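Local coordinates for protein (alpha-amylase/trypsin inhibitor rati) (Eleusine coracana, PDB 1B1U), which inhibits trypsin-like serine proteases and alpha-amylase, and may protect the seed against hydrolytic enzymes of its own and of foreign origin, at residues T107-G110 with L115-L118; Q47-P52 with C103-I108. All coordinates share one frame; numbering follows the deposited sequence.

Contact 1 (T107-G110 with L115-L118); sequences TIHG and LSLL
The imidazole of His109 meets the backbone and the aliphatic chain of Leu115. Leu115 N stands over one face of the ring, 2.9 Å from His109 NE2; Leu115 CB and CD2 lie on that same side, by the CD2 rim of the ring, with Leu115 CB 3.4 Å from His109 NE2. Leu115 CD2 lies 3.6 Å from His109 CG, and the two side chains cross obliquely. One face of the imidazole also meets a methyl of its own neighbour, Ile108 CG2, 3.1 Å above the plane and displaced to the rim. Thr107 OG1 sits in the plane, at the edge, 3.1 Å from His109 ND1. A first torsion of -38° sets His109 CG beside its own backbone N, which brings the ring against residues 115 and 116. Residues 107-110 form a type I beta turn, closed by Gly110 N to Thr107 O at 3.1 Å, and Thr107 OG1 also takes a weak bond from His109 N. The His109 side chain also touches Cys57 of helix 53-64, whose disulfide to Cys114 fixes the chain just before Leu115. Across the contact, Ser116 N gives His109 NE2 a weak bond of 3.5 Å with an N-H...N angle of 153°. That weakness and the modest 145 Å² of buried surface imply a lightly held surface contact, in which an imidazole nitrogen lies close to backbone N-H groups and carbon touches carbon beside them.

Contact 2 (Q47-P52 with C103-I108); sequences QLEAIP and CNLATI
Leu105 puts its branched end against the last turn of helix 37-50, and the apolar part of the contact runs through its CD1. Leu105 CD1 lies 3.8 Å from Leu48 CB and equally 3.8 Å from Leu48 CD1, with the two leucine chains crossing at a slant. A first torsion of -70° carries Leu105 CG opposite its carbonyl carbon, which directs the branch to the helix. Leu48 is buried and also touches Val60 and Val98, so the pair belongs to a wider apolar core. Trimming Leu105 to an alanine would probably open a gap beside Leu48 and leave that side chain without its mate from residues 103-108.

The second branch, Leu105 CD2, is modelled beside the side chain of Glu49, and the two side chains cross at about a right angle. The details of this touch are doubtful, because two carbons there are placed closer than carbons can sit. The glutamate chain bends at its second torsion, 149°, and its end comes nearer to residues 103-108 than its first bond would suggest, so the carboxylate probably lies near the leucine.

In the four-helix fold of the cereal inhibitor family, held by five disulfides, this is where the chain after helix 87-93 returns past the end of helix 37-50. The covalent tie is Cys103 SG to Cys45 SG, a disulfide to the preceding turn of the same helix.

Polar bonding is supplied from helix 53-64. Arg56 donates through NE to Leu48 O, through NH2 to Glu49 O and through NH1 to Ala106 O, so one guanidinium joins backbone carbonyls of both segments, and Leu105 touches its side chain.

How the contacts relate
Contact 1 is a surface contact, its centre about 12 Å from the centre of the chain, whereas the centre of contact 2 is about 10 Å from the chain centre, and two of its three touching residues are buried. Their own centres are about 11 Å apart. They share Thr107 and Ile108, where the extended run that passes helix 37-50 turns into the beta turn facing 115-118. Helix 53-64 borders both, through Arg56 in contact 2 and Cys57 in contact 1, and each lies beside a disulfide. The chemistry follows the depth: leucine packing in contact 2, between segments far apart in sequence, and an imidazole against backbone NH groups in contact 1, between segments only five residues apart in the same loop.

Contact 1 (T107-G110 with L115-L118)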
loop_
_atom_site.group_PDB
_atom_site.type_symbol
_atom_site.label_atom_id
_atom_site.label_comp_id
_atom_site.label_asym_id
_atom_site.label_seq_id
_atom_site.Cartn_x
_atom_site.Cartn_y
_atom_site.Cartn_z
ATOM N N THR A 107 2.387 -8.848 -9.731
ATOM C CA THR A 107 2.212 -7.437 -10.040
ATOM C C THR A 107 2.412 -7.182 -11.529
ATOM O O THR A 107 2.350 -8.113 -12.337
ATOM C CB THR A 107 3.232 -6.612 -9.253
ATOM O OG1 THR A 107 4.557 -7.004 -9.636
ATOM C CG2 THR A 107 3.067 -6.846 -7.781
ATOM N N ILE A 108 2.650 -5.915 -11.881
ATOM C CA ILE A 108 2.880 -5.519 -13.268
ATOM C C ILE A 108 4.108 -6.253 -13.791
ATOM O O ILE A 108 4.103 -6.745 -14.916
ATOM C CB ILE A 108 3.100 -3.961 -13.402
ATOM C CG1 ILE A 108 3.275 -3.560 -14.871
ATOM C CG2 ILE A 108 4.337 -3.524 -12.647
ATOM C CD1 ILE A 108 2.340 -2.433 -15.324
ATOM N N HIS A 109 5.145 -6.342 -12.960
ATOM C CA HIS A 109 6.400 -6.996 -13.336
ATOM C C HIS A 109 6.282 -8.505 -13.522
ATOM O O HIS A 109 7.192 -9.144 -14.059
ATOM C CB HIS A 109 7.491 -6.709 -12.298
ATOM C CG HIS A 109 7.461 -5.320 -11.740
ATOM N ND1 HIS A 109 6.551 -4.922 -10.785
ATOM C CD2 HIS A 109 8.254 -4.247 -11.973
ATOM C CE1 HIS A 109 6.787 -3.664 -10.452
ATOM N NE2 HIS A 109 7.814 -3.233 -11.158
ATOM N N GLY A 110 5.174 -9.074 -13.061
ATOM C CA GLY A 110 4.961 -10.503 -13.214
ATOM C C GLY A 110 5.251 -11.387 -12.013
ATOM O O GLY A 110 5.255 -12.606 -12.152
ATOM N N LEU A 115 9.364 -3.398 -8.694
ATOM C CA LEU A 115 10.673 -2.856 -9.031
ATOM C C LEU A 115 10.679 -1.337 -9.047
ATOM O O LEU A 115 11.640 -0.707 -8.614
ATOM C CB LEU A 115 11.119 -3.366 -10.400
ATOM C CG LEU A 115 11.875 -4.690 -10.497
ATOM C CD1 LEU A 115 12.375 -5.144 -9.133
ATOM C CD2 LEU A 115 10.943 -5.713 -11.093
ATOM N N SER A 116 9.596 -0.753 -9.541
ATOM C CA SER A 116 9.488 0.694 -9.650
ATOM C C SER A 116 8.867 1.405 -8.446
ATOM O O SER A 116 8.158 2.399 -8.610
ATOM C CB SER A 116 8.694 1.045 -10.906
ATOM O OG SER A 116 9.445 0.770 -12.074
ATOM N N LEU A 117 9.131 0.916 -7.239
ATOM C CA LEU A 117 8.570 1.557 -6.055
ATOM C C LEU A 117 9.631 2.001 -5.045
ATOM O O LEU A 117 10.563 1.252 -4.719
ATOM C CB LEU A 117 7.549 0.634 -5.395
ATOM C CG LEU A 117 6.113 0.965 -5.809
ATOM C CD1 LEU A 117 5.920 0.658 -7.284
ATOM C CD2 LEU A 117 5.142 0.165 -4.959
ATOM N N LEU A 118 9.466 3.230 -4.560
ATOM C CA LEU A 118 10.388 3.847 -3.613
ATOM C C LEU A 118 10.368 3.242 -2.214
ATOM O O LEU A 118 9.637 3.695 -1.327
ATOM C CB LEU A 118 10.103 5.347 -3.543
ATOM C CG LEU A 118 10.112 6.078 -4.894
ATOM C CD1 LEU A 118 11.279 5.588 -5.761
ATOM C CD2 LEU A 118 8.779 5.850 -5.602
#

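Contact 2 (Q47-P52 with C103-I108)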
loop_
_atom_site.group_PDB
_atom_site.type_symbol
_atom_site.label_atom_id
_atom_site.label_comp_id
_atom_site.label_asym_id
_atom_site.label_seq_id
_atom_site.Cartn_x
_atom_site.Cartn_y
_atom_site.Cartn_z
ATOM N N GLN A 47 -7.129 -5.907 0.318
ATOM C CA GLN A 47 -7.298 -4.770 -0.564
ATOM C C GLN A 47 -6.335 -4.820 -1.747
ATOM O O GLN A 47 -6.712 -4.507 -2.876
ATOM C CB GLN A 47 -7.117 -3.488 0.238
ATOM C CG GLN A 47 -8.283 -3.212 1.184
ATOM C CD GLN A 47 -8.147 -1.885 1.884
ATOM O OE1 GLN A 47 -7.036 -1.465 2.214
ATOM N NE2 GLN A 47 -9.272 -1.206 2.113
ATOM N N LEU A 48 -5.099 -5.233 -1.493
ATOM C CA LEU A 48 -4.086 -5.336 -2.540
ATOM C C LEU A 48 -4.422 -6.430 -3.550
ATOM O O LEU A 48 -3.946 -6.412 -4.685
ATOM C CB LEU A 48 -2.721 -5.638 -1.911
ATOM C CG LEU A 48 -1.525 -4.747 -2.237
ATOM C CD1 LEU A 48 -0.294 -5.617 -2.379
ATOM C CD2 LEU A 48 -1.780 -3.949 -3.509
ATOM N N GLU A 49 -5.228 -7.391 -3.117
ATOM C CA GLU A 49 -5.645 -8.524 -3.943
ATOM C C GLU A 49 -6.757 -8.096 -4.886
ATOM O O GLU A 49 -6.735 -8.394 -6.079
ATOM C CB GLU A 49 -6.156 -9.657 -3.041
ATOM C CG GLU A 49 -5.548 -11.028 -3.312
ATOM C CD GLU A 49 -5.455 -11.885 -2.055
ATOM O OE1 GLU A 49 -6.510 -12.246 -1.489
ATOM O OE2 GLU A 49 -4.321 -12.199 -1.633
ATOM N N ALA A 50 -7.739 -7.409 -4.312
ATOM C CA ALA A 50 -8.895 -6.906 -5.042
ATOM C C ALA A 50 -8.414 -6.210 -6.305
ATOM O O ALA A 50 -8.950 -6.415 -7.396
ATOM C CB ALA A 50 -9.672 -5.928 -4.160
ATOM N N ILE A 51 -7.385 -5.393 -6.130
ATOM C CA ILE A 51 -6.778 -4.650 -7.218
ATOM C C ILE A 51 -6.133 -5.640 -8.182
ATOM O O ILE A 51 -5.590 -6.659 -7.762
ATOM C CB ILE A 51 -5.687 -3.672 -6.673
ATOM C CG1 ILE A 51 -6.323 -2.662 -5.723
ATOM C CG2 ILE A 51 -4.995 -2.941 -7.819
ATOM C CD1 ILE A 51 -5.313 -1.901 -4.916
ATOM N N PRO A 52 -6.214 -5.367 -9.488
ATOM C CA PRO A 52 -5.611 -6.266 -10.469
ATOM C C PRO A 52 -4.085 -6.208 -10.488
ATOM O O PRO A 52 -3.483 -5.194 -10.144
ATOM C CB PRO A 52 -6.222 -5.817 -11.793
ATOM C CG PRO A 52 -6.610 -4.409 -11.581
ATOM C CD PRO A 52 -6.921 -4.243 -10.123
ATOM N N CYS A 103 2.102 -10.375 1.374
ATOM C CA CYS A 103 0.888 -10.807 0.679
ATOM C C CYS A 103 1.107 -11.767 -0.477
ATOM O O CYS A 103 0.164 -12.409 -0.931
ATOM C CB CYS A 103 0.076 -9.605 0.196
ATOM S SG CYS A 103 -0.130 -8.295 1.435
ATOM N N ASN A 104 2.344 -11.872 -0.953
ATOM C CA ASN A 104 2.646 -12.773 -2.060
ATOM C C ASN A 104 1.605 -12.612 -3.162
ATOM O O ASN A 104 0.711 -13.452 -3.304
ATOM C CB ASN A 104 2.643 -14.217 -1.560
ATOM C CG ASN A 104 2.809 -15.219 -2.678
ATOM O OD1 ASN A 104 3.836 -15.245 -3.358
ATOM N ND2 ASN A 104 1.795 -16.051 -2.876
ATOM N N LEU A 105 1.720 -11.527 -3.929
ATOM C CA LEU A 105 0.782 -11.226 -5.017
ATOM C C LEU A 105 1.525 -10.755 -6.264
ATOM O O LEU A 105 2.371 -9.862 -6.183
ATOM C CB LEU A 105 -0.211 -10.132 -4.580
ATOM C CG LEU A 105 -1.288 -10.449 -3.525
ATOM C CD1 LEU A 105 -1.701 -9.176 -2.795
ATOM C CD2 LEU A 105 -2.501 -11.077 -4.195
ATOM N N ALA A 106 1.210 -11.347 -7.415
ATOM C CA ALA A 106 1.861 -10.951 -8.658
ATOM C C ALA A 106 1.539 -9.485 -8.946
ATOM O O ALA A 106 0.549 -8.938 -8.465
ATOM C CB ALA A 106 1.412 -11.838 -9.811
ATOM N N THR A 107 2.387 -8.848 -9.731
ATOM C CA THR A 107 2.212 -7.437 -10.040
ATOM C C THR A 107 2.412 -7.182 -11.529
ATOM O O THR A 107 2.350 -8.113 -12.337
ATOM C CB THR A 107 3.232 -6.612 -9.253
ATOM O OG1 THR A 107 4.557 -7.004 -9.636
ATOM C CG2 THR A 107 3.067 -6.846 -7.781
ATOM N N ILE A 108 2.650 -5.915 -11.881
ATOM C CA ILE A 108 2.880 -5.519 -13.268
ATOM C C ILE A 108 4.108 -6.253 -13.791
ATOM O O ILE A 108 4.103 -6.745 -14.916
ATOM C CB ILE A 108 3.100 -3.961 -13.402
ATOM C CG1 ILE A 108 3.275 -3.560 -14.871
ATOM C CG2 ILE A 108 4.337 -3.524 -12.647
ATOM C CD1 ILE A 108 2.340 -2.433 -15.324
#